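Local atomic coordinates of thermosome subunit (Methanococcoides burtonii, PDB entry 3AQ1), a protein that probably uses ATP binding and hydrolysis to help unfolded proteins fold, as other group II chaperonins do. Residues A[104-109]-A[125-129]; A[128-132]-A[345-350]; A[131-137]-A[145-151]; A[354-360]-A[445-450]; A[367-372]-A[421-426]. One frame throughout, in Å; residues are numbered along the deposited sequence.

Contact 1: residues A[104-109]-A[125-129]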
# COMPACT_ATOMS: atom_id res chain seq x y z
N LEU A 104 -0.48 14.90 3.96
CA LEU A 104 -1.03 13.58 3.68
C LEU A 104 -2.08 13.66 2.57
O LEU A 104 -2.12 12.82 1.68
CB LEU A 104 -1.64 12.96 4.92
CG LEU A 104 -0.69 12.44 5.99
CD1 LEU A 104 -1.47 12.10 7.27
CD2 LEU A 104 0.07 11.25 5.46
N ILE A 105 -2.93 14.68 2.64
CA ILE A 105 -3.92 14.92 1.61
C ILE A 105 -3.28 15.29 0.27
O ILE A 105 -3.80 14.94 -0.79
CB ILE A 105 -4.88 16.02 2.02
CG1 ILE A 105 -5.93 15.43 2.96
CG2 ILE A 105 -5.53 16.63 0.79
CD1 ILE A 105 -7.19 16.21 3.03
N LYS A 106 -2.16 16.01 0.34
CA LYS A 106 -1.38 16.32 -0.86
C LYS A 106 -0.75 15.05 -1.43
O LYS A 106 -0.78 14.84 -2.65
CB LYS A 106 -0.29 17.35 -0.54
CG LYS A 106 0.24 18.12 -1.73
CD LYS A 106 1.64 18.65 -1.44
CE LYS A 106 1.79 20.12 -1.78
NZ LYS A 106 1.72 20.38 -3.25
N ILE A 107 -0.18 14.23 -0.56
CA ILE A 107 0.41 12.95 -0.97
C ILE A 107 -0.63 12.05 -1.66
O ILE A 107 -0.44 11.64 -2.80
CB ILE A 107 1.10 12.25 0.22
CG1 ILE A 107 2.43 12.94 0.51
CG2 ILE A 107 1.35 10.76 -0.05
CD1 ILE A 107 3.15 12.37 1.70
N ALA A 108 -1.74 11.79 -0.97
CA ALA A 108 -2.83 11.00 -1.55
C ALA A 108 -3.29 11.55 -2.90
O ALA A 108 -3.57 10.78 -3.82
CB ALA A 108 -4.01 10.90 -0.57
N GLY A 109 -3.38 12.87 -3.01
CA GLY A 109 -3.72 13.51 -4.27
C GLY A 109 -2.91 12.98 -5.46
O GLY A 109 -3.44 12.82 -6.55
N SER A 125 -9.24 12.36 -1.60
CA SER A 125 -8.03 12.52 -0.82
C SER A 125 -8.34 12.54 0.68
O SER A 125 -7.67 11.88 1.48
CB SER A 125 -7.31 13.80 -1.23
OG SER A 125 -6.84 13.70 -2.55
N ALA A 126 -9.35 13.32 1.03
CA ALA A 126 -9.84 13.39 2.39
C ALA A 126 -10.24 12.01 2.90
O ALA A 126 -9.92 11.63 4.02
CB ALA A 126 -11.03 14.32 2.46
N LEU A 127 -10.93 11.26 2.06
CA LEU A 127 -11.41 9.95 2.44
C LEU A 127 -10.22 9.02 2.65
O LEU A 127 -10.18 8.30 3.65
CB LEU A 127 -12.36 9.41 1.36
CG LEU A 127 -13.03 8.07 1.61
CD1 LEU A 127 -13.60 8.07 3.00
CD2 LEU A 127 -14.11 7.84 0.57
N THR A 128 -9.27 9.04 1.73
CA THR A 128 -8.05 8.25 1.88
C THR A 128 -7.35 8.49 3.21
O THR A 128 -6.97 7.55 3.91
CB THR A 128 -7.02 8.57 0.80
OG1 THR A 128 -7.56 8.28 -0.48
CG2 THR A 128 -5.80 7.73 1.03
N VAL A 129 -7.16 9.76 3.55
CA VAL A 129 -6.40 10.15 4.72
C VAL A 129 -7.11 9.76 6.03
O VAL A 129 -6.48 9.31 6.99
CB VAL A 129 -6.04 11.66 4.67
CG1 VAL A 129 -5.50 12.17 5.99
CG2 VAL A 129 -5.02 11.91 3.57
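Val129 turns its CG2 methyl into the backbone of helix 101-109, where it lies 3.6 Å from Leu104 C and also meets the start of the Ile105 side chain, CG2 standing 3.7 Å from Ile105 CG1. With CG1 opposite its own backbone N (chi1 168°), the valine lays CG2 on both Ile105 CG1 and the backbone and CB of Leu104, while CG1 flanks Leu104 CB from slightly farther off, so that one short forked side chain fills the ground between two neighbouring residues. Ile105 crosses Val129 at about a right angle. Its CD1 reaches on toward the more exposed side, 3.9 Å from Ala126 CA, while its CG2 lies against Ser125 CB. The two are helices of what is probably the intermediate domain; their axes here come within 8.6 Å at a steep 113°. Ser125 CA is 5.3 Å from Ile105 CA, an approach that leaves little room for a larger side chain, and the serine CB sits 3.7 Å from Ile105 O. The serine hydroxyl does not go unused, for OG bonds to Lys121 O one turn back in its own helix, while also resting against Gly109, with OG 3.6 Å from Gly109 CA. Ala108 offers only a methyl, which meets Thr128 CG2 at 4.0 Å on the side where helix 332-355 closes over both.

Contact 2: residues A[128-132]-A[345-350]; sequences TVKAV and ALHVVG
Leu346 O takes the amide of Gly350, with Gly350 N 2.8 Å from Leu346 O, and the same oxygen has the CG2 methyl of Val132 pressed to it, 3.6 Å away. An intrahelical bond thus satisfies the carbonyl, leaving the neighbouring helix to cover it with carbon. Val132 CG2 is also 3.6 Å from Leu346 CD2, the two side chains sliding past each other in opposite directions. Leu346 leaves its backbone pointing neither at nor away from the other helix, but CG lies opposite the carbonyl carbon (chi1 -75°) and CD2 comes back across to cover Val132 and, at 3.9 Å, Ala131 CB. These are helices 121-132 and 332-355, their segments 213 positions apart in sequence, brought together within the probable intermediate domain; the short segments run 59° apart with their axes 9.4 Å from each other. The other branch of Val132, CG1, meets Val349 CG1 at 3.9 Å, so a beta-branched residue serves two partners at once. Thr128 does likewise at the other end: its CG2 sits over the backbone, 3.6 Å from Leu346 N, and its OG1 bonds to Leu124 O of its own helix, which lets the hydroxyl lie buried beside the methyl of Ala345. Val349 CG2 touches Thr128 CG2, and its side chain also packs on Leu104 and Ala108 of helix 101-109.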
# COMPACT_ATOMS: atom_id res chain seq x y z
N THR A 128 -9.27 9.04 1.73
CA THR A 128 -8.05 8.25 1.88
C THR A 128 -7.35 8.49 3.21
O THR A 128 -6.97 7.55 3.91
CB THR A 128 -7.02 8.57 0.80
OG1 THR A 128 -7.56 8.28 -0.48
CG2 THR A 128 -5.80 7.73 1.03
N VAL A 129 -7.16 9.76 3.55
CA VAL A 129 -6.40 10.15 4.72
C VAL A 129 -7.11 9.76 6.03
O VAL A 129 -6.48 9.31 6.99
CB VAL A 129 -6.04 11.66 4.67
CG1 VAL A 129 -5.50 12.17 5.99
CG2 VAL A 129 -5.02 11.91 3.57
N LYS A 130 -8.43 9.90 6.04
CA LYS A 130 -9.24 9.57 7.20
C LYS A 130 -9.28 8.05 7.46
O LYS A 130 -9.36 7.62 8.60
CB LYS A 130 -10.63 10.12 6.99
CG LYS A 130 -11.63 9.79 8.06
CD LYS A 130 -12.91 10.57 7.82
CE LYS A 130 -13.99 10.21 8.82
NZ LYS A 130 -15.28 10.88 8.46
N ALA A 131 -9.23 7.27 6.39
CA ALA A 131 -9.22 5.81 6.48
C ALA A 131 -7.86 5.34 6.96
O ALA A 131 -7.76 4.59 7.94
CB ALA A 131 -9.54 5.20 5.12
N VAL A 132 -6.81 5.78 6.27
CA VAL A 132 -5.45 5.40 6.64
C VAL A 132 -5.14 5.81 8.06
O VAL A 132 -4.74 4.98 8.86
CB VAL A 132 -4.41 6.01 5.69
CG1 VAL A 132 -3.04 6.01 6.33
CG2 VAL A 132 -4.37 5.22 4.40
N ALA A 345 -4.21 5.42 -3.66
CA ALA A 345 -3.95 6.47 -2.69
C ALA A 345 -3.73 5.92 -1.28
O ALA A 345 -2.83 6.37 -0.58
CB ALA A 345 -5.05 7.50 -2.69
N LEU A 346 -4.56 4.95 -0.88
CA LEU A 346 -4.42 4.32 0.43
C LEU A 346 -2.99 3.81 0.60
O LEU A 346 -2.33 4.12 1.59
CB LEU A 346 -5.44 3.19 0.62
CG LEU A 346 -6.89 3.59 0.89
CD1 LEU A 346 -7.86 2.46 0.62
CD2 LEU A 346 -7.08 4.14 2.28
N HIS A 347 -2.51 3.04 -0.37
CA HIS A 347 -1.16 2.48 -0.36
C HIS A 347 -0.05 3.52 -0.28
O HIS A 347 0.83 3.43 0.58
CB HIS A 347 -0.94 1.56 -1.56
CG HIS A 347 -1.58 0.22 -1.40
ND1 HIS A 347 -0.90 -0.89 -0.94
CD2 HIS A 347 -2.85 -0.19 -1.63
CE1 HIS A 347 -1.72 -1.92 -0.90
NE2 HIS A 347 -2.91 -1.53 -1.31
N VAL A 348 -0.08 4.51 -1.17
CA VAL A 348 0.93 5.57 -1.17
C VAL A 348 0.99 6.25 0.19
O VAL A 348 2.06 6.42 0.78
CB VAL A 348 0.69 6.63 -2.27
CG1 VAL A 348 1.85 7.60 -2.30
CG2 VAL A 348 0.55 5.98 -3.62
N VAL A 349 -0.16 6.66 0.71
CA VAL A 349 -0.20 7.27 2.03
C VAL A 349 0.30 6.33 3.14
O VAL A 349 1.07 6.73 4.02
CB VAL A 349 -1.59 7.80 2.33
CG1 VAL A 349 -1.62 8.46 3.71
CG2 VAL A 349 -1.98 8.79 1.25
N GLY A 350 -0.13 5.07 3.09
CA GLY A 350 0.37 4.07 4.02
C GLY A 350 1.88 3.99 4.01
O GLY A 350 2.54 4.10 5.04

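Contact 3: residues A[131-137]-A[145-151]; sequences AVRSIVE and VNVLENI
Ile135 drives its side chain into the residues that flank helix 147-150, and apolar contacts make up most of the interface. With CG1 set between the backbone N and the carbonyl carbon (chi1 64°), CD1 reaches 3.7 Å from Val145 CG1 and 3.9 Å from Ile151 CG1, crossing both side chains at about a right angle, while CG2 rests 3.7 Å from Asn150 O. Ala131 CB meets Ile151 CD1, and Val132 CG1 approaches Val145 CG1. An alanine at Ile135 would keep neither CG2 nor CD1, which would probably open a gap between Val145 and Ile151.

The polar side is carried by one water. It donates to Ile135 O at 2.7 Å and to Glu137 OE1 at 2.8 Å, and accepts from Asn146 N and Asn150 ND2, each of these nitrogens 2.7 Å from the water oxygen. Asn146 also caps its helix: Glu149 N bonds to Asn146 OD1 from 50° above the carbonyl plane.

Since the water spends both protons on one segment and receives both from the other, it matches two acceptors to two donors that do not bond directly, beside the hydrophobic wedge that Ile135 makes from the turn after Val132.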
# COMPACT_ATOMS: atom_id res chain seq x y z
N ALA A 131 -9.23 7.27 6.39
CA ALA A 131 -9.22 5.81 6.48
C ALA A 131 -7.86 5.34 6.96
O ALA A 131 -7.76 4.59 7.94
CB ALA A 131 -9.54 5.20 5.12
N VAL A 132 -6.81 5.78 6.27
CA VAL A 132 -5.45 5.40 6.64
C VAL A 132 -5.14 5.81 8.06
O VAL A 132 -4.74 4.98 8.86
CB VAL A 132 -4.41 6.01 5.69
CG1 VAL A 132 -3.04 6.01 6.33
CG2 VAL A 132 -4.37 5.22 4.40
N ARG A 133 -5.36 7.08 8.39
CA ARG A 133 -5.12 7.57 9.75
C ARG A 133 -5.78 6.73 10.83
O ARG A 133 -5.39 6.80 11.99
CB ARG A 133 -5.57 9.03 9.91
CG ARG A 133 -4.53 10.03 9.48
CD ARG A 133 -5.07 11.43 9.54
NE ARG A 133 -5.37 11.84 10.90
CZ ARG A 133 -5.35 13.11 11.30
NH1 ARG A 133 -5.05 14.07 10.43
NH2 ARG A 133 -5.63 13.42 12.56
N SER A 134 -6.78 5.94 10.46
CA SER A 134 -7.59 5.26 11.46
C SER A 134 -7.19 3.79 11.62
O SER A 134 -7.73 3.09 12.47
CB SER A 134 -9.08 5.42 11.15
OG SER A 134 -9.66 4.24 10.63
N ILE A 135 -6.24 3.34 10.81
CA ILE A 135 -5.67 2.01 10.99
C ILE A 135 -4.16 2.06 11.27
O ILE A 135 -3.48 1.04 11.19
CB ILE A 135 -5.89 1.13 9.74
CG1 ILE A 135 -5.15 1.70 8.53
CG2 ILE A 135 -7.37 0.99 9.45
CD1 ILE A 135 -4.74 0.67 7.54
N VAL A 136 -3.64 3.25 11.58
CA VAL A 136 -2.23 3.40 11.95
C VAL A 136 -1.89 2.71 13.27
O VAL A 136 -2.47 3.02 14.31
CB VAL A 136 -1.83 4.89 12.09
CG1 VAL A 136 -0.38 4.99 12.56
CG2 VAL A 136 -2.00 5.62 10.77
N GLU A 137 -0.95 1.78 13.22
CA GLU A 137 -0.54 1.03 14.41
C GLU A 137 0.80 1.54 14.94
O GLU A 137 1.69 1.89 14.18
CB GLU A 137 -0.45 -0.48 14.12
CG GLU A 137 -1.81 -1.14 13.91
CD GLU A 137 -1.73 -2.59 13.41
OE1 GLU A 137 -1.17 -2.82 12.31
OE2 GLU A 137 -2.25 -3.49 14.11
N VAL A 145 1.29 0.70 8.89
CA VAL A 145 -0.03 0.87 8.26
C VAL A 145 -0.40 -0.31 7.36
O VAL A 145 0.01 -0.37 6.21
CB VAL A 145 -0.11 2.15 7.44
CG1 VAL A 145 -1.46 2.24 6.77
CG2 VAL A 145 0.13 3.38 8.31
N ASN A 146 -1.17 -1.25 7.88
CA ASN A 146 -1.53 -2.44 7.12
C ASN A 146 -2.79 -2.29 6.27
O ASN A 146 -3.88 -2.67 6.68
CB ASN A 146 -1.65 -3.66 8.03
CG ASN A 146 -1.95 -4.94 7.25
OD1 ASN A 146 -2.17 -4.90 6.03
ND2 ASN A 146 -1.97 -6.08 7.95
N VAL A 147 -2.63 -1.74 5.08
CA VAL A 147 -3.76 -1.49 4.20
C VAL A 147 -4.43 -2.76 3.63
O VAL A 147 -5.65 -2.85 3.59
CB VAL A 147 -3.37 -0.50 3.09
CG1 VAL A 147 -4.56 -0.13 2.22
CG2 VAL A 147 -2.77 0.75 3.72
N LEU A 148 -3.64 -3.75 3.24
CA LEU A 148 -4.19 -4.98 2.68
C LEU A 148 -5.24 -5.67 3.58
O LEU A 148 -6.27 -6.11 3.10
CB LEU A 148 -3.07 -5.97 2.34
CG LEU A 148 -1.95 -5.43 1.43
CD1 LEU A 148 -0.77 -6.40 1.36
CD2 LEU A 148 -2.46 -5.09 0.03
N GLU A 149 -4.95 -5.74 4.88
CA GLU A 149 -5.78 -6.48 5.83
C GLU A 149 -6.74 -5.60 6.65
O GLU A 149 -7.84 -6.02 7.01
CB GLU A 149 -4.90 -7.27 6.81
CG GLU A 149 -4.00 -8.33 6.17
CD GLU A 149 -3.15 -9.06 7.20
OE1 GLU A 149 -3.37 -8.89 8.42
OE2 GLU A 149 -2.25 -9.81 6.79
N ASN A 150 -6.30 -4.39 6.95
CA ASN A 150 -7.08 -3.49 7.78
C ASN A 150 -8.06 -2.58 7.04
O ASN A 150 -8.88 -1.92 7.66
CB ASN A 150 -6.15 -2.66 8.66
CG ASN A 150 -5.65 -3.44 9.86
OD1 ASN A 150 -6.32 -4.35 10.34
ND2 ASN A 150 -4.47 -3.08 10.36
N ILE A 151 -7.98 -2.51 5.71
CA ILE A 151 -8.99 -1.78 4.97
C ILE A 151 -9.67 -2.62 3.89
O ILE A 151 -9.02 -3.21 3.05
CB ILE A 151 -8.46 -0.47 4.40
CG1 ILE A 151 -8.04 0.44 5.56
CG2 ILE A 151 -9.52 0.21 3.54
CD1 ILE A 151 -7.57 1.80 5.15
O HOH W 1 -2.40 -1.31 10.33

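Contact 4: residues A[354-360]-A[445-450]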
# COMPACT_ATOMS: atom_id res chain seq x y z
N GLU A 354 4.60 5.06 6.90
CA GLU A 354 5.57 4.10 7.41
C GLU A 354 7.01 4.62 7.31
O GLU A 354 7.73 4.65 8.31
CB GLU A 354 5.41 2.74 6.73
CG GLU A 354 4.22 1.95 7.23
CD GLU A 354 4.03 0.62 6.52
OE1 GLU A 354 4.40 0.51 5.33
OE2 GLU A 354 3.49 -0.31 7.16
N ASP A 355 7.42 5.06 6.11
CA ASP A 355 8.76 5.62 5.91
C ASP A 355 8.99 6.80 6.84
O ASP A 355 10.11 7.01 7.32
CB ASP A 355 8.96 6.11 4.47
CG ASP A 355 9.05 4.99 3.44
OD1 ASP A 355 9.29 3.82 3.82
OD2 ASP A 355 8.88 5.30 2.24
N GLY A 356 7.94 7.58 7.10
CA GLY A 356 8.06 8.81 7.86
C GLY A 356 8.67 9.93 7.04
O GLY A 356 8.85 11.05 7.53
N LYS A 357 9.01 9.62 5.79
CA LYS A 357 9.69 10.56 4.91
C LYS A 357 9.28 10.35 3.46
O LYS A 357 8.95 9.23 3.06
CB LYS A 357 11.21 10.41 5.06
CG LYS A 357 11.65 9.97 6.46
CD LYS A 357 13.02 10.51 6.86
CE LYS A 357 13.58 9.76 8.06
NZ LYS A 357 13.93 8.35 7.72
N VAL A 358 9.27 11.44 2.69
CA VAL A 358 9.10 11.33 1.25
C VAL A 358 10.21 12.10 0.55
O VAL A 358 10.81 13.01 1.12
CB VAL A 358 7.77 11.92 0.77
CG1 VAL A 358 6.64 11.33 1.55
CG2 VAL A 358 7.79 13.42 0.91
N VAL A 359 10.46 11.69 -0.69
CA VAL A 359 11.40 12.36 -1.59
C VAL A 359 10.55 13.05 -2.63
O VAL A 359 9.43 12.63 -2.89
CB VAL A 359 12.29 11.33 -2.30
CG1 VAL A 359 13.25 12.02 -3.25
CG2 VAL A 359 13.06 10.51 -1.30
N VAL A 360 11.06 14.12 -3.24
CA VAL A 360 10.37 14.68 -4.39
C VAL A 360 11.07 14.22 -5.65
O VAL A 360 12.23 13.82 -5.59
CB VAL A 360 10.29 16.19 -4.35
CG1 VAL A 360 9.14 16.59 -3.45
CG2 VAL A 360 11.61 16.78 -3.87
N VAL A 445 4.95 16.14 -7.30
CA VAL A 445 5.67 15.00 -7.82
C VAL A 445 6.44 14.34 -6.69
O VAL A 445 7.63 14.57 -6.53
CB VAL A 445 6.63 15.39 -8.96
CG1 VAL A 445 7.18 14.14 -9.60
CG2 VAL A 445 5.90 16.23 -10.00
N ILE A 446 5.73 13.53 -5.90
CA ILE A 446 6.32 12.86 -4.74
C ILE A 446 6.67 11.40 -5.01
O ILE A 446 5.96 10.69 -5.71
CB ILE A 446 5.37 12.92 -3.53
CG1 ILE A 446 4.54 14.20 -3.57
CG2 ILE A 446 6.15 12.86 -2.24
CD1 ILE A 446 5.33 15.42 -3.28
N GLU A 447 7.79 10.96 -4.44
CA GLU A 447 8.21 9.56 -4.51
C GLU A 447 8.53 9.07 -3.09
O GLU A 447 9.11 9.79 -2.28
CB GLU A 447 9.43 9.38 -5.43
CG GLU A 447 9.16 9.61 -6.93
CD GLU A 447 10.45 9.69 -7.75
OE1 GLU A 447 11.55 9.78 -7.17
OE2 GLU A 447 10.36 9.67 -9.00
N PRO A 448 8.15 7.82 -2.78
CA PRO A 448 8.36 7.32 -1.43
C PRO A 448 9.84 7.04 -1.21
O PRO A 448 10.50 6.54 -2.12
CB PRO A 448 7.60 5.99 -1.43
CG PRO A 448 6.84 5.94 -2.72
CD PRO A 448 7.60 6.79 -3.67
N LEU A 449 10.36 7.37 -0.03
CA LEU A 449 11.76 7.08 0.28
C LEU A 449 12.14 5.62 -0.00
O LEU A 449 13.18 5.35 -0.60
CB LEU A 449 12.08 7.41 1.74
CG LEU A 449 13.56 7.20 2.10
CD1 LEU A 449 14.43 8.11 1.27
CD2 LEU A 449 13.81 7.43 3.56
N ARG A 450 11.31 4.67 0.42
CA ARG A 450 11.68 3.26 0.29
C ARG A 450 11.94 2.84 -1.17
O ARG A 450 12.83 2.04 -1.44
CB ARG A 450 10.67 2.32 0.98
CG ARG A 450 9.47 1.93 0.14
CD ARG A 450 8.58 0.92 0.87
NE ARG A 450 8.46 1.24 2.29
CZ ARG A 450 7.42 0.90 3.04
NH1 ARG A 450 6.42 0.22 2.51
NH2 ARG A 450 7.38 1.24 4.31
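Antiparallel strand pairing joined to a salt-bridge network makes this contact, at the point where helix 332-355 runs into strand 357-360 and strand 446-448 runs into helix 449-467, probably the junction of the intermediate and equatorial domains. Val359 and Glu447 form the hydrogen-bonded pair: Val359 N to Glu447 O and Glu447 N to Val359 O are each 2.8 Å, the first nearly along the C=O axis. On one face the beta-branched side chains suit an extended backbone: Val360 CG1 meets Ile446 CD1 at 4.0 Å. Ile446 CG2 lies close to Val358 CB. On the other face, that of Val359 and Glu447, Val359 CG2 meets Leu449 CD1 at 3.8 Å.

Arg450 carries the charged end. Its CG stands between the backbone N and the carbonyl carbon (chi1 86°), and a bend at chi3 folds the guanidinium back toward helix 332-355. There NH2 gives Glu354 OE1 a 3.2 Å bond that lies in the guanidinium plane but rises 41° out of the carboxylate plane. NE reaches Asp355 OD1 at 3.1 Å, a weak bond at an oblique approach, with the planes 74° apart. The other oxygen of the aspartate, OD2, accepts from Arg450 N at 3.1 Å, so Asp355 holds Arg450 by both backbone and side chain. Sitting at the start of helix 449-467, the Asp355 carboxylate would probably be favoured by the helix dipole.

Glu354 OE2 turns elsewhere, to Val145 N. Strand 94-95 flanks strand 357-360 on its other edge, completing three antiparallel strands, and Leu449 packs on helix 71-92.

Contact 5: residues A[367-372]-A[421-426]; sequences VELSLR and HEKGNK
Glu368 and His421 have their CA atoms 6.5 Å apart, where helix 364-378 passes the last turn of helix 410-422, which ends in a Schellman motif with Gly424 at the positive phi that suits glycine. The imidazole of His421 is enclosed from several directions. Val367 CG1 lies over one face, 3.8 Å from the ring centroid, in a CH-pi contact offset toward the rim. Asn425 O stands over the opposite face, above the centre. At the ring edge Glu368 OE1 accepts from His421 ND1; the modelled separation is very short, and at this resolution its exact length is doubtful. NE2, the other ring nitrogen, bonds to Ala428 O, which probably fixes the rotation of the imidazole.

Glu368 reaches the histidine through a bend at chi2 (61°), which swings its carboxylate across toward the ring. Its second oxygen, OE2, receives Arg372 NE at 2.7 Å, in the guanidinium plane and on the anti lone pair, one turn further along the same helix. A leucine in place of Arg372 would probably leave the Glu368 carboxylate without its charged mate and freer to turn away from His421. Lys426 adds a second positive charge, its NZ 3.8 Å from Arg372 NH2, while Leu371 CD1 lies against Glu422 CG on the more exposed side.

A carboxylate shared between a histidine and an arginine ties helix 364-378 to the end of helix 410-422, and its negative charge probably eases the repulsion between Arg372 and Lys426 in this helical, probably equatorial, region.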
# COMPACT_ATOMS: atom_id res chain seq x y z
N VAL A 367 20.21 14.51 -8.46
CA VAL A 367 21.08 15.67 -8.57
C VAL A 367 21.68 16.07 -7.22
O VAL A 367 22.89 16.28 -7.11
CB VAL A 367 20.28 16.83 -9.16
CG1 VAL A 367 21.06 18.14 -9.10
CG2 VAL A 367 19.86 16.49 -10.56
N GLU A 368 20.83 16.17 -6.19
CA GLU A 368 21.30 16.39 -4.82
C GLU A 368 22.28 15.30 -4.37
O GLU A 368 23.38 15.60 -3.90
CB GLU A 368 20.13 16.49 -3.83
CG GLU A 368 20.48 17.18 -2.52
CD GLU A 368 20.93 18.62 -2.74
OE1 GLU A 368 20.41 19.27 -3.67
OE2 GLU A 368 21.80 19.11 -1.99
N LEU A 369 21.89 14.04 -4.50
CA LEU A 369 22.79 12.94 -4.18
C LEU A 369 24.09 13.08 -4.93
O LEU A 369 25.16 13.05 -4.32
CB LEU A 369 22.15 11.60 -4.49
CG LEU A 369 21.10 11.21 -3.47
CD1 LEU A 369 20.45 9.91 -3.86
CD2 LEU A 369 21.76 11.09 -2.13
N SER A 370 24.01 13.24 -6.24
CA SER A 370 25.21 13.35 -7.07
C SER A 370 26.13 14.46 -6.60
O SER A 370 27.34 14.27 -6.48
CB SER A 370 24.83 13.60 -8.52
OG SER A 370 25.98 13.89 -9.29
N LEU A 371 25.55 15.63 -6.35
CA LEU A 371 26.33 16.76 -5.88
C LEU A 371 27.02 16.45 -4.55
O LEU A 371 28.23 16.60 -4.42
CB LEU A 371 25.44 17.99 -5.75
CG LEU A 371 26.10 19.18 -5.05
CD1 LEU A 371 27.10 19.84 -6.00
CD2 LEU A 371 25.06 20.18 -4.58
N ARG A 372 26.25 16.03 -3.56
CA ARG A 372 26.79 15.78 -2.23
C ARG A 372 27.69 14.57 -2.19
O ARG A 372 28.48 14.41 -1.26
CB ARG A 372 25.68 15.60 -1.22
CG ARG A 372 24.86 16.83 -0.98
CD ARG A 372 23.58 16.46 -0.28
NE ARG A 372 22.76 17.62 0.02
CZ ARG A 372 22.62 18.13 1.23
NH1 ARG A 372 23.24 17.57 2.26
NH2 ARG A 372 21.86 19.20 1.42
N HIS A 421 20.41 23.49 -7.51
CA HIS A 421 20.84 22.67 -6.38
C HIS A 421 22.07 23.22 -5.66
O HIS A 421 22.09 23.30 -4.43
CB HIS A 421 20.99 21.22 -6.79
CG HIS A 421 19.70 20.47 -6.78
ND1 HIS A 421 19.36 19.59 -5.77
CD2 HIS A 421 18.65 20.50 -7.62
CE1 HIS A 421 18.16 19.10 -6.00
NE2 HIS A 421 17.70 19.63 -7.12
N GLU A 422 23.09 23.60 -6.44
CA GLU A 422 24.27 24.26 -5.89
C GLU A 422 23.86 25.45 -5.02
O GLU A 422 24.52 25.76 -4.04
CB GLU A 422 25.19 24.76 -7.02
CG GLU A 422 25.96 23.67 -7.74
CD GLU A 422 26.61 24.15 -9.04
OE1 GLU A 422 26.54 25.38 -9.35
OE2 GLU A 422 27.18 23.30 -9.74
N LYS A 423 22.76 26.09 -5.39
CA LYS A 423 22.28 27.28 -4.68
C LYS A 423 21.28 26.96 -3.55
O LYS A 423 20.73 27.87 -2.94
CB LYS A 423 21.69 28.30 -5.66
CG LYS A 423 22.73 28.96 -6.59
CD LYS A 423 22.06 29.91 -7.58
CE LYS A 423 23.07 30.72 -8.39
NZ LYS A 423 23.84 29.86 -9.33
N GLY A 424 21.05 25.67 -3.29
CA GLY A 424 20.32 25.25 -2.11
C GLY A 424 18.85 24.90 -2.25
O GLY A 424 18.15 24.77 -1.25
N ASN A 425 18.37 24.76 -3.48
CA ASN A 425 17.00 24.29 -3.69
C ASN A 425 16.97 22.78 -3.80
O ASN A 425 17.30 22.23 -4.85
CB ASN A 425 16.40 24.90 -4.95
CG ASN A 425 16.22 26.39 -4.85
OD1 ASN A 425 15.70 27.03 -5.76
ND2 ASN A 425 16.65 26.97 -3.73
N LYS A 426 16.58 22.11 -2.72
CA LYS A 426 16.58 20.66 -2.68
C LYS A 426 15.50 20.07 -3.59
O LYS A 426 15.66 18.99 -4.15
CB LYS A 426 16.39 20.14 -1.24
CG LYS A 426 17.32 20.78 -0.21
CD LYS A 426 17.28 20.06 1.13
CE LYS A 426 18.24 20.71 2.13
NZ LYS A 426 18.60 19.82 3.28

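From the N terminus, contact 1 closes a short loop between helices 101-109 and 121-132. Contact 2 then opens on the residues where contact 1 ended, Thr128 and Val129, and spans more than two hundred residues, including strands of the mixed sheet, to bring back helix 332-355. Contact 3 starts from the same stretch, sharing Ala131 and Val132, closes early within that span, and also touches helix 332-355. Contact 4 starts after contact 2 has closed and returns strand 446-448 to strand 357-360; contact 5, within its span, joins helix 364-378 to the end of helix 410-422, about 17 Å away between centres. Val145 N of contact 3 probably bonds Glu354 OE2 of contact 4, and Ile107 of contact 1 packs on Val358.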